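Local coordinates for protein phospholipase C-beta (PLC-beta) (PDB 3QR0) that is a calcium-binding, multidomain phospholipase C of the beta class, built from a PH domain, EF-hand modules, a TIM-barrel core of X and Y halves and a C2 domain, at residues 403-408 and 464-469; 105-110 and 117-122; 719-724 and 734-739; 653-658 and 700-705. One frame throughout, in Å; residues are numbered along the deposited sequence.

Contact 1: 403-408 and 464-469; sequences SAFKVS and KKILIK
The ring of Phe405 lies flat against the backbone of Lys464, whose CA stands 3.6 Å from the ring centroid and only 13° off its normal, a CH-pi contact over the face. At the far rim, CZ of Phe405 meets the carbonyl C of Lys464 at 3.4 Å, and CG1 of Ile466 approaches the same CZ to 3.9 Å. The Lys464 chain bends at its second and third torsions, bringing methylene CD within 4.0 Å of Phe405 CB while the ammonium end runs on; a long aliphatic stem with a charged tip suits an exposed place beside a ring. The opposite face of the ring carries the methyl of Ala404, displaced toward the rim, so the phenyl is sandwiched between its own neighbour and the facing chain.

Both segments belong to the X half of the TIM barrel: 403-408 leads from helix 393-403 toward strand 412-418, and Lys464 comes just before strand 466-469, which runs parallel to strand 412-418. The contact thus packs an alpha-to-beta connection against the entrance to the neighbouring strand.

A type I turn from Ser403 to Lys406, closed by Lys406 N to Ser403 O at 3.3 Å, presents Phe405. Further out, Phe405 also touches Val412, Arg365 NH1 donates a hydrogen bond to Ala404 O, and Lys406 reaches Asp72 of the PH domain in a salt bridge.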
# COMPACT_ATOMS: atom_id res chain seq x y z
N SER A 403 -2.24 -6.15 -16.97
CA SER A 403 -1.73 -5.74 -15.66
C SER A 403 -2.00 -6.75 -14.54
O SER A 403 -1.41 -6.63 -13.46
CB SER A 403 -2.33 -4.39 -15.29
OG SER A 403 -2.04 -3.42 -16.29
N ALA A 404 -2.85 -7.74 -14.79
CA ALA A 404 -3.35 -8.64 -13.75
C ALA A 404 -2.27 -9.25 -12.86
O ALA A 404 -2.45 -9.34 -11.65
CB ALA A 404 -4.18 -9.76 -14.39
N PHE A 405 -1.16 -9.67 -13.46
CA PHE A 405 -0.14 -10.39 -12.72
C PHE A 405 1.25 -9.75 -12.77
O PHE A 405 2.26 -10.43 -12.58
CB PHE A 405 -0.11 -11.85 -13.20
CG PHE A 405 -1.45 -12.51 -13.14
CD1 PHE A 405 -2.04 -12.79 -11.91
CD2 PHE A 405 -2.16 -12.79 -14.30
CE1 PHE A 405 -3.30 -13.37 -11.84
CE2 PHE A 405 -3.42 -13.38 -14.24
CZ PHE A 405 -3.99 -13.67 -13.01
N LYS A 406 1.30 -8.43 -12.97
CA LYS A 406 2.57 -7.70 -12.97
C LYS A 406 3.18 -7.58 -11.57
O LYS A 406 4.41 -7.60 -11.45
CB LYS A 406 2.44 -6.31 -13.60
CG LYS A 406 2.40 -6.33 -15.12
CD LYS A 406 2.54 -4.93 -15.74
CE LYS A 406 4.00 -4.57 -16.04
NZ LYS A 406 4.12 -3.31 -16.85
N VAL A 407 2.35 -7.44 -10.54
CA VAL A 407 2.86 -7.28 -9.17
C VAL A 407 2.55 -8.46 -8.25
O VAL A 407 3.21 -8.62 -7.24
CB VAL A 407 2.37 -5.97 -8.50
CG1 VAL A 407 2.55 -4.79 -9.44
CG2 VAL A 407 0.92 -6.11 -8.03
N SER A 408 1.55 -9.26 -8.61
CA SER A 408 1.19 -10.46 -7.85
C SER A 408 0.91 -11.61 -8.79
O SER A 408 0.26 -11.43 -9.82
CB SER A 408 -0.05 -10.18 -7.00
OG SER A 408 -0.54 -11.36 -6.39
N LYS A 464 -1.82 -17.07 -11.36
CA LYS A 464 -1.93 -16.62 -12.75
C LYS A 464 -3.26 -17.02 -13.39
O LYS A 464 -3.32 -17.25 -14.59
CB LYS A 464 -0.76 -17.15 -13.58
CG LYS A 464 0.62 -16.74 -13.04
CD LYS A 464 1.20 -15.56 -13.80
CE LYS A 464 1.76 -15.99 -15.15
NZ LYS A 464 1.74 -14.85 -16.13
N LYS A 465 -4.33 -17.09 -12.59
CA LYS A 465 -5.66 -17.38 -13.11
C LYS A 465 -6.65 -16.26 -12.77
O LYS A 465 -6.58 -15.65 -11.70
CB LYS A 465 -6.19 -18.71 -12.56
CG LYS A 465 -5.34 -19.93 -12.94
CD LYS A 465 -5.41 -20.23 -14.42
CE LYS A 465 -4.48 -21.37 -14.82
NZ LYS A 465 -4.36 -21.43 -16.30
N ILE A 466 -7.55 -16.00 -13.72
CA ILE A 466 -8.61 -15.02 -13.58
C ILE A 466 -9.92 -15.79 -13.45
O ILE A 466 -10.25 -16.62 -14.30
CB ILE A 466 -8.68 -14.09 -14.80
CG1 ILE A 466 -7.43 -13.19 -14.85
CG2 ILE A 466 -9.95 -13.22 -14.77
CD1 ILE A 466 -7.16 -12.59 -16.22
N LEU A 467 -10.64 -15.54 -12.35
CA LEU A 467 -11.92 -16.19 -12.11
C LEU A 467 -13.06 -15.22 -12.37
O LEU A 467 -12.95 -14.02 -12.07
CB LEU A 467 -12.01 -16.71 -10.67
CG LEU A 467 -11.19 -17.97 -10.40
CD1 LEU A 467 -9.75 -17.59 -10.11
CD2 LEU A 467 -11.78 -18.76 -9.23
N ILE A 468 -14.14 -15.74 -12.94
CA ILE A 468 -15.30 -14.93 -13.28
C ILE A 468 -16.41 -15.18 -12.28
O ILE A 468 -16.86 -16.32 -12.11
CB ILE A 468 -15.86 -15.27 -14.68
CG1 ILE A 468 -14.77 -15.17 -15.75
CG2 ILE A 468 -17.02 -14.33 -15.02
CD1 ILE A 468 -14.11 -13.81 -15.83
N LYS A 469 -16.86 -14.11 -11.64
CA LYS A 469 -18.02 -14.13 -10.75
C LYS A 469 -19.20 -13.53 -11.51
O LYS A 469 -19.25 -12.33 -11.78
CB LYS A 469 -17.74 -13.34 -9.47
CG LYS A 469 -18.95 -13.08 -8.59
CD LYS A 469 -18.61 -12.11 -7.46
CE LYS A 469 -19.86 -11.45 -6.88
NZ LYS A 469 -20.62 -10.63 -7.88

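Contact 2: 105-110 and 117-122; sequences CVTICH and LEWTHL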
# COMPACT_ATOMS: atom_id res chain seq x y z
N CYS A 105 8.89 1.81 -28.67
CA CYS A 105 8.26 2.78 -27.77
C CYS A 105 8.20 2.30 -26.32
O CYS A 105 7.95 1.13 -26.05
CB CYS A 105 6.85 3.12 -28.25
SG CYS A 105 6.87 4.17 -29.73
N VAL A 106 8.44 3.25 -25.41
CA VAL A 106 8.35 3.02 -23.98
C VAL A 106 7.51 4.14 -23.38
O VAL A 106 7.75 5.32 -23.65
CB VAL A 106 9.74 3.01 -23.31
CG1 VAL A 106 9.60 2.93 -21.78
CG2 VAL A 106 10.57 1.86 -23.84
N THR A 107 6.52 3.77 -22.56
CA THR A 107 5.63 4.73 -21.91
C THR A 107 5.73 4.55 -20.41
O THR A 107 5.63 3.43 -19.91
CB THR A 107 4.17 4.50 -22.33
OG1 THR A 107 4.05 4.61 -23.75
CG2 THR A 107 3.24 5.50 -21.68
N ILE A 108 5.94 5.65 -19.69
CA ILE A 108 6.02 5.62 -18.24
C ILE A 108 4.87 6.44 -17.67
O ILE A 108 4.60 7.54 -18.15
CB ILE A 108 7.36 6.20 -17.74
CG1 ILE A 108 8.54 5.55 -18.45
CG2 ILE A 108 7.49 6.03 -16.22
CD1 ILE A 108 9.89 6.18 -18.11
N CYS A 109 4.16 5.90 -16.68
CA CYS A 109 3.22 6.71 -15.92
C CYS A 109 3.64 6.80 -14.46
O CYS A 109 4.10 5.82 -13.86
CB CYS A 109 1.78 6.22 -16.05
SG CYS A 109 1.47 4.54 -15.56
N HIS A 110 3.47 7.99 -13.92
CA HIS A 110 3.93 8.33 -12.58
C HIS A 110 2.94 9.27 -11.92
O HIS A 110 2.28 10.08 -12.59
CB HIS A 110 5.33 8.96 -12.63
CG HIS A 110 5.57 9.83 -13.83
ND1 HIS A 110 5.41 11.20 -13.81
CD2 HIS A 110 5.95 9.52 -15.09
CE1 HIS A 110 5.68 11.70 -15.00
NE2 HIS A 110 6.01 10.70 -15.80
N LEU A 117 -2.36 10.90 -12.77
CA LEU A 117 -1.13 10.42 -13.41
C LEU A 117 -0.55 11.46 -14.35
O LEU A 117 -1.28 12.25 -14.95
CB LEU A 117 -1.41 9.14 -14.20
CG LEU A 117 -1.91 7.93 -13.42
CD1 LEU A 117 -2.28 6.82 -14.40
CD2 LEU A 117 -0.87 7.46 -12.40
N GLU A 118 0.77 11.46 -14.45
CA GLU A 118 1.46 12.16 -15.52
C GLU A 118 2.23 11.10 -16.30
O GLU A 118 2.41 9.98 -15.83
CB GLU A 118 2.34 13.28 -14.96
CG GLU A 118 1.49 14.39 -14.32
CD GLU A 118 2.28 15.56 -13.76
OE1 GLU A 118 3.47 15.38 -13.42
OE2 GLU A 118 1.70 16.66 -13.65
N TRP A 119 2.65 11.46 -17.51
CA TRP A 119 3.15 10.49 -18.46
C TRP A 119 4.45 10.97 -19.11
O TRP A 119 4.61 12.16 -19.39
CB TRP A 119 2.10 10.23 -19.55
CG TRP A 119 0.83 9.65 -19.02
CD1 TRP A 119 -0.21 10.33 -18.45
CD2 TRP A 119 0.47 8.26 -19.00
NE1 TRP A 119 -1.20 9.45 -18.07
CE2 TRP A 119 -0.80 8.17 -18.40
CE3 TRP A 119 1.10 7.09 -19.43
CZ2 TRP A 119 -1.46 6.96 -18.22
CZ3 TRP A 119 0.44 5.88 -19.26
CH2 TRP A 119 -0.82 5.83 -18.65
N THR A 120 5.36 10.03 -19.33
CA THR A 120 6.60 10.28 -20.06
C THR A 120 6.68 9.28 -21.22
O THR A 120 6.46 8.08 -21.02
CB THR A 120 7.82 10.11 -19.12
OG1 THR A 120 7.68 11.00 -18.00
CG2 THR A 120 9.13 10.42 -19.85
N HIS A 121 6.96 9.79 -22.42
CA HIS A 121 6.94 8.97 -23.63
C HIS A 121 8.31 8.98 -24.30
O HIS A 121 8.89 10.05 -24.52
CB HIS A 121 5.90 9.49 -24.61
CG HIS A 121 4.53 9.63 -24.03
ND1 HIS A 121 3.72 8.54 -23.77
CD2 HIS A 121 3.82 10.72 -23.67
CE1 HIS A 121 2.57 8.97 -23.27
NE2 HIS A 121 2.61 10.29 -23.20
N LEU A 122 8.80 7.79 -24.63
CA LEU A 122 10.16 7.61 -25.14
C LEU A 122 10.17 6.65 -26.32
O LEU A 122 9.33 5.76 -26.40
CB LEU A 122 11.04 7.02 -24.05
CG LEU A 122 11.13 7.81 -22.75
CD1 LEU A 122 11.81 6.98 -21.66
CD2 LEU A 122 11.85 9.12 -22.99
O HOH W 1 4.68 6.46 -25.23
O HOH W 2 4.06 12.57 -11.64
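Strands 105-110 and 118-122 run antiparallel, their axes 4.7 Å apart at closest approach. Three hydrogen-bonded pairs, Val106 with Leu122, Ile108 with Thr120 and His110 with Glu118, alternate with the non-hydrogen-bonded pairs Thr107-His121 and Cys109-Trp119. The bond from Glu118 N to His110 O is 2.8 Å and almost straight at 179°.

On the face bearing Cys109 and Trp119, CB of Cys109 sits over the six-membered indole ring, 3.5 Å from its centroid, with SG oblique to it. The methyl of Thr107 meets the indole edge, CG2 to CE3 of Trp119 at 3.5 Å. A water joins Thr107 OG1, also bonded to Lys80 N, to His121 ND1.

On the other face His110 takes the crowded position between its backbone N and carbonyl carbon (chi1 35°), which folds the imidazole over Glu118 O and brings NE2 within 2.8 Å of Thr120 OG1 in a hydrogen bond. A second water lies at its ND1. Farther along, Ile108 and Leu122 meet through their CD1 methyls at 4.1 Å, apolar residues suited to the buried end of this face, away from exposed Glu118. This is the beta hairpin of the last two strands, in chain order, of the PH-domain sheet.

Contact 3: 719-724 and 734-739; sequences VRIIVS and RVMPLD
The Arg720 guanidinium has CG1 of Ile722 over the centre of one face. Its chain is extended from CG to NE, and CD passes Val735 CG2 at 3.9 Å while the polar end goes elsewhere: NE to His733, NH1 to Tyr676 and a bound glycerol.

On the opposite face of this strand pair Val719, Ile721 and Met736 pack together. Val719 holds CG1 in the crowded position between backbone N and carbonyl carbon (chi1 64°), where it lies 3.7 Å from Met736 CB and 3.9 Å from Leu738 CD2. Met736 bends at its last torsion, placing CE 3.8 Å from Ile721 CD1; a flexible thioether fits between two branched neighbours. Arg734 starts here too, but leads away to Pro749 O.

Between these two faces the strand backbones run antiparallel. In the hydrogen-bonded pair Val719-Met736, Met736 N meets Val719 O nearly along the C=O axis, whereas Val719 N approaches Met736 O from above the carbonyl plane. Ile721-Arg734 is the next such pair, beyond the non-hydrogen-bonded Arg720-Val735. The arrangement is a beta hairpin of the C2 beta sandwich, its edge strand 730-737 closing one sheet, with Arg720 and Val735 turned to helix 605-613.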
# COMPACT_ATOMS: atom_id res chain seq x y z
N VAL A 719 -2.28 -0.36 14.28
CA VAL A 719 -2.07 0.96 14.84
C VAL A 719 -1.61 1.86 13.71
O VAL A 719 -0.90 1.41 12.78
CB VAL A 719 -1.07 0.93 16.03
CG1 VAL A 719 0.33 0.51 15.58
CG2 VAL A 719 -1.03 2.29 16.72
N ARG A 720 -2.04 3.12 13.76
CA ARG A 720 -1.79 4.05 12.67
C ARG A 720 -1.33 5.40 13.19
O ARG A 720 -1.99 5.98 14.06
CB ARG A 720 -3.05 4.23 11.84
CG ARG A 720 -2.85 5.08 10.61
CD ARG A 720 -4.08 5.09 9.74
NE ARG A 720 -3.94 6.05 8.65
CZ ARG A 720 -4.85 6.97 8.32
NH1 ARG A 720 -5.99 7.10 8.99
NH2 ARG A 720 -4.59 7.78 7.31
N ILE A 721 -0.22 5.89 12.65
CA ILE A 721 0.28 7.24 12.93
C ILE A 721 -0.11 8.15 11.77
O ILE A 721 0.15 7.83 10.62
CB ILE A 721 1.82 7.24 13.10
CG1 ILE A 721 2.22 6.51 14.39
CG2 ILE A 721 2.36 8.67 13.13
CD1 ILE A 721 3.74 6.38 14.59
N ILE A 722 -0.75 9.28 12.08
CA ILE A 722 -1.15 10.26 11.07
C ILE A 722 -0.55 11.62 11.43
O ILE A 722 -0.73 12.11 12.54
CB ILE A 722 -2.69 10.41 10.94
CG1 ILE A 722 -3.38 9.05 10.79
CG2 ILE A 722 -3.03 11.29 9.74
CD1 ILE A 722 -3.80 8.41 12.10
N VAL A 723 0.15 12.23 10.49
CA VAL A 723 0.72 13.56 10.69
C VAL A 723 -0.04 14.56 9.84
O VAL A 723 -0.24 14.33 8.64
CB VAL A 723 2.22 13.61 10.36
CG1 VAL A 723 2.78 14.98 10.72
CG2 VAL A 723 2.98 12.50 11.10
N SER A 724 -0.43 15.67 10.45
CA SER A 724 -1.20 16.72 9.78
C SER A 724 -0.64 18.11 10.07
O SER A 724 0.01 18.32 11.10
CB SER A 724 -2.66 16.68 10.25
OG SER A 724 -3.25 15.42 10.00
N ARG A 734 1.41 6.17 8.59
CA ARG A 734 2.00 4.83 8.55
C ARG A 734 1.11 3.85 9.30
O ARG A 734 0.75 4.10 10.45
CB ARG A 734 3.41 4.85 9.14
CG ARG A 734 4.20 3.56 8.94
CD ARG A 734 4.52 3.31 7.48
NE ARG A 734 5.25 2.05 7.31
CZ ARG A 734 6.58 1.94 7.24
NH1 ARG A 734 7.37 3.01 7.30
NH2 ARG A 734 7.12 0.73 7.10
N VAL A 735 0.76 2.75 8.64
CA VAL A 735 -0.05 1.69 9.23
C VAL A 735 0.88 0.55 9.68
O VAL A 735 1.70 0.08 8.90
CB VAL A 735 -1.10 1.16 8.22
CG1 VAL A 735 -1.83 -0.06 8.77
CG2 VAL A 735 -2.10 2.25 7.88
N MET A 736 0.74 0.14 10.93
CA MET A 736 1.56 -0.90 11.52
C MET A 736 0.65 -1.99 12.10
O MET A 736 0.10 -1.82 13.18
CB MET A 736 2.45 -0.31 12.61
CG MET A 736 3.53 0.63 12.08
SD MET A 736 4.41 1.46 13.42
CE MET A 736 3.18 2.65 13.93
N PRO A 737 0.47 -3.11 11.38
CA PRO A 737 -0.32 -4.22 11.92
C PRO A 737 0.31 -4.74 13.21
O PRO A 737 1.53 -4.83 13.29
CB PRO A 737 -0.25 -5.27 10.81
CG PRO A 737 0.06 -4.50 9.58
CD PRO A 737 0.97 -3.42 10.03
N LEU A 738 -0.51 -5.07 14.21
CA LEU A 738 0.00 -5.53 15.50
C LEU A 738 0.58 -6.94 15.41
O LEU A 738 1.40 -7.32 16.24
CB LEU A 738 -1.06 -5.49 16.59
CG LEU A 738 -1.74 -4.15 16.89
CD1 LEU A 738 -2.48 -4.24 18.22
CD2 LEU A 738 -0.76 -2.99 16.89
N ASP A 739 0.14 -7.70 14.41
CA ASP A 739 0.78 -8.97 14.06
C ASP A 739 2.18 -8.65 13.53
O ASP A 739 2.32 -8.16 12.41
CB ASP A 739 -0.06 -9.71 13.01
CG ASP A 739 0.53 -11.06 12.60
OD1 ASP A 739 0.07 -11.61 11.57
OD2 ASP A 739 1.44 -11.57 13.28

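Contact 4: 653-658 and 700-705; sequences EIKIIS and YYDEKV
Val705, Lys655 and Tyr701 lose the most surface to the facing segment. Lys655 lies on strand 653-658, Val705 and Tyr701 on the loop 700-705 that runs past it in nearly the opposite direction. Val705 has CG1 in the crowded position (chi1 63°) and CG2 anti to its backbone N, so CG2 is the branch that touches: it lies 3.7 Å from Glu653 CB and equally near Ile654 O. A compact branched side chain fills this place beside the strand backbone.

Lys655 starts with CG anti to its backbone N and stays extended until a bend at chi4 (55°) turns the ammonium onto the loop. There NZ gives a hydrogen bond to Glu703 O at 2.7 Å, from well above the carbonyl plane. A water joins the same NZ to Val705 N, while the salt bridge to Asp702 OD1 is long at 3.8 Å. Lysine has both the length to span the gap and several N-H groups to share; the nearby aspartate would probably favour its charged state.

Tyr701 lies alongside Ile656, CD2 against its CG2 at 3.8 Å, and CD2 also reaches Ser658 CA. Tyrosine suits the place: its ring gives buried Ile656 a flat apolar surface while the hydroxyl bonds to Ser669 OG. Backbone bonds fix the loop: Glu703 N to Ile656 O, and Asp702 N to a lone pair of Ile657 O at 2.8 Å. Ile657 and Ser658 both face Phe764 across the sheet, a classic beta bulge in the long strand 650-660 of the C2 beta sandwich, bordered here by the loop entering strand 706-711.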
# COMPACT_ATOMS: atom_id res chain seq x y z
N GLU A 653 1.52 0.83 23.60
CA GLU A 653 1.77 2.21 24.01
C GLU A 653 2.60 2.89 22.94
O GLU A 653 3.58 2.32 22.45
CB GLU A 653 2.46 2.28 25.37
CG GLU A 653 1.79 1.41 26.43
CD GLU A 653 2.38 1.57 27.83
OE1 GLU A 653 3.37 2.32 28.00
OE2 GLU A 653 1.84 0.94 28.77
N ILE A 654 2.19 4.09 22.54
CA ILE A 654 2.88 4.82 21.49
C ILE A 654 3.20 6.21 22.01
O ILE A 654 2.30 7.00 22.29
CB ILE A 654 2.02 4.94 20.20
CG1 ILE A 654 1.52 3.57 19.73
CG2 ILE A 654 2.82 5.64 19.10
CD1 ILE A 654 2.59 2.64 19.23
N LYS A 655 4.49 6.49 22.17
CA LYS A 655 4.96 7.81 22.53
C LYS A 655 5.51 8.49 21.28
O LYS A 655 6.49 8.02 20.70
CB LYS A 655 6.05 7.72 23.60
CG LYS A 655 6.54 9.06 24.11
CD LYS A 655 7.72 8.90 25.06
CE LYS A 655 8.25 10.25 25.51
NZ LYS A 655 7.19 11.11 26.13
N ILE A 656 4.88 9.59 20.86
CA ILE A 656 5.35 10.38 19.74
C ILE A 656 6.40 11.37 20.24
O ILE A 656 6.08 12.27 21.03
CB ILE A 656 4.20 11.15 19.04
CG1 ILE A 656 3.11 10.18 18.56
CG2 ILE A 656 4.72 11.99 17.86
CD1 ILE A 656 3.59 9.16 17.53
N ILE A 657 7.64 11.21 19.79
CA ILE A 657 8.76 11.98 20.31
C ILE A 657 9.08 13.17 19.41
O ILE A 657 9.11 14.31 19.87
CB ILE A 657 10.01 11.09 20.49
CG1 ILE A 657 9.73 10.00 21.54
CG2 ILE A 657 11.21 11.91 20.93
CD1 ILE A 657 10.78 8.91 21.56
N SER A 658 9.32 12.89 18.13
CA SER A 658 9.70 13.93 17.19
C SER A 658 9.38 13.53 15.76
O SER A 658 8.92 12.42 15.50
CB SER A 658 11.19 14.24 17.33
OG SER A 658 11.98 13.13 16.91
N TYR A 700 9.91 18.87 17.68
CA TYR A 700 10.13 18.00 18.84
C TYR A 700 8.88 18.01 19.73
O TYR A 700 8.70 18.91 20.54
CB TYR A 700 11.38 18.46 19.60
CG TYR A 700 11.76 17.64 20.83
CD1 TYR A 700 11.66 16.26 20.85
CD2 TYR A 700 12.28 18.27 21.97
CE1 TYR A 700 12.02 15.51 21.97
CE2 TYR A 700 12.65 17.53 23.10
CZ TYR A 700 12.52 16.15 23.09
OH TYR A 700 12.88 15.41 24.19
N TYR A 701 8.03 17.00 19.57
CA TYR A 701 6.73 16.97 20.26
C TYR A 701 6.90 16.59 21.73
O TYR A 701 6.28 17.20 22.60
CB TYR A 701 5.76 16.00 19.58
CG TYR A 701 5.61 16.21 18.10
CD1 TYR A 701 4.80 17.23 17.59
CD2 TYR A 701 6.30 15.42 17.20
CE1 TYR A 701 4.68 17.43 16.22
CE2 TYR A 701 6.19 15.61 15.83
CZ TYR A 701 5.37 16.62 15.34
OH TYR A 701 5.27 16.80 13.98
N ASP A 702 7.73 15.59 21.99
CA ASP A 702 7.95 15.07 23.34
C ASP A 702 6.61 14.89 24.06
O ASP A 702 6.38 15.45 25.14
CB ASP A 702 8.87 16.01 24.12
CG ASP A 702 9.31 15.44 25.45
OD1 ASP A 702 9.41 14.20 25.58
OD2 ASP A 702 9.55 16.23 26.37
N GLU A 703 5.72 14.13 23.43
CA GLU A 703 4.36 13.99 23.93
C GLU A 703 4.27 12.87 24.95
O GLU A 703 4.96 11.86 24.82
CB GLU A 703 3.40 13.69 22.77
CG GLU A 703 1.92 13.85 23.11
CD GLU A 703 1.53 15.28 23.44
OE1 GLU A 703 2.12 16.22 22.86
OE2 GLU A 703 0.62 15.47 24.28
N LYS A 704 3.43 13.06 25.96
CA LYS A 704 3.12 12.00 26.91
C LYS A 704 2.58 10.79 26.13
O LYS A 704 1.87 10.95 25.14
CB LYS A 704 2.08 12.49 27.93
CG LYS A 704 1.60 11.44 28.92
CD LYS A 704 2.73 10.92 29.81
CE LYS A 704 2.29 9.77 30.70
NZ LYS A 704 3.46 9.01 31.24
N VAL A 705 2.94 9.60 26.59
CA VAL A 705 2.60 8.37 25.88
C VAL A 705 1.08 8.18 25.70
O VAL A 705 0.29 8.52 26.58
CB VAL A 705 3.19 7.13 26.60
CG1 VAL A 705 2.61 6.98 28.01
CG2 VAL A 705 2.96 5.88 25.78
O HOH W 3 2.50 10.26 22.33
O HOH W 4 5.60 9.55 28.33

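In the fold
From the N terminus, contact 2 comes first, closing a short hairpin turn in the PH domain. Contact 1 follows, closing a 55-residue loop within the X half of the barrel; its nearest atoms are about 8 Å from contact 2, without touching. Contact 4 then closes a 41-residue excursion inside the C2 domain, and contact 3 closes the hairpin of strands 718-725 and 730-737. All four loops are in series, none enclosing or crossing another. Contacts 3 and 4 alone touch, Ile721 and Val719 packing on Ile656 and Ile654 to join the two C2 sheets, while contacts 1 and 4 lie on opposite sides of the chain's centre.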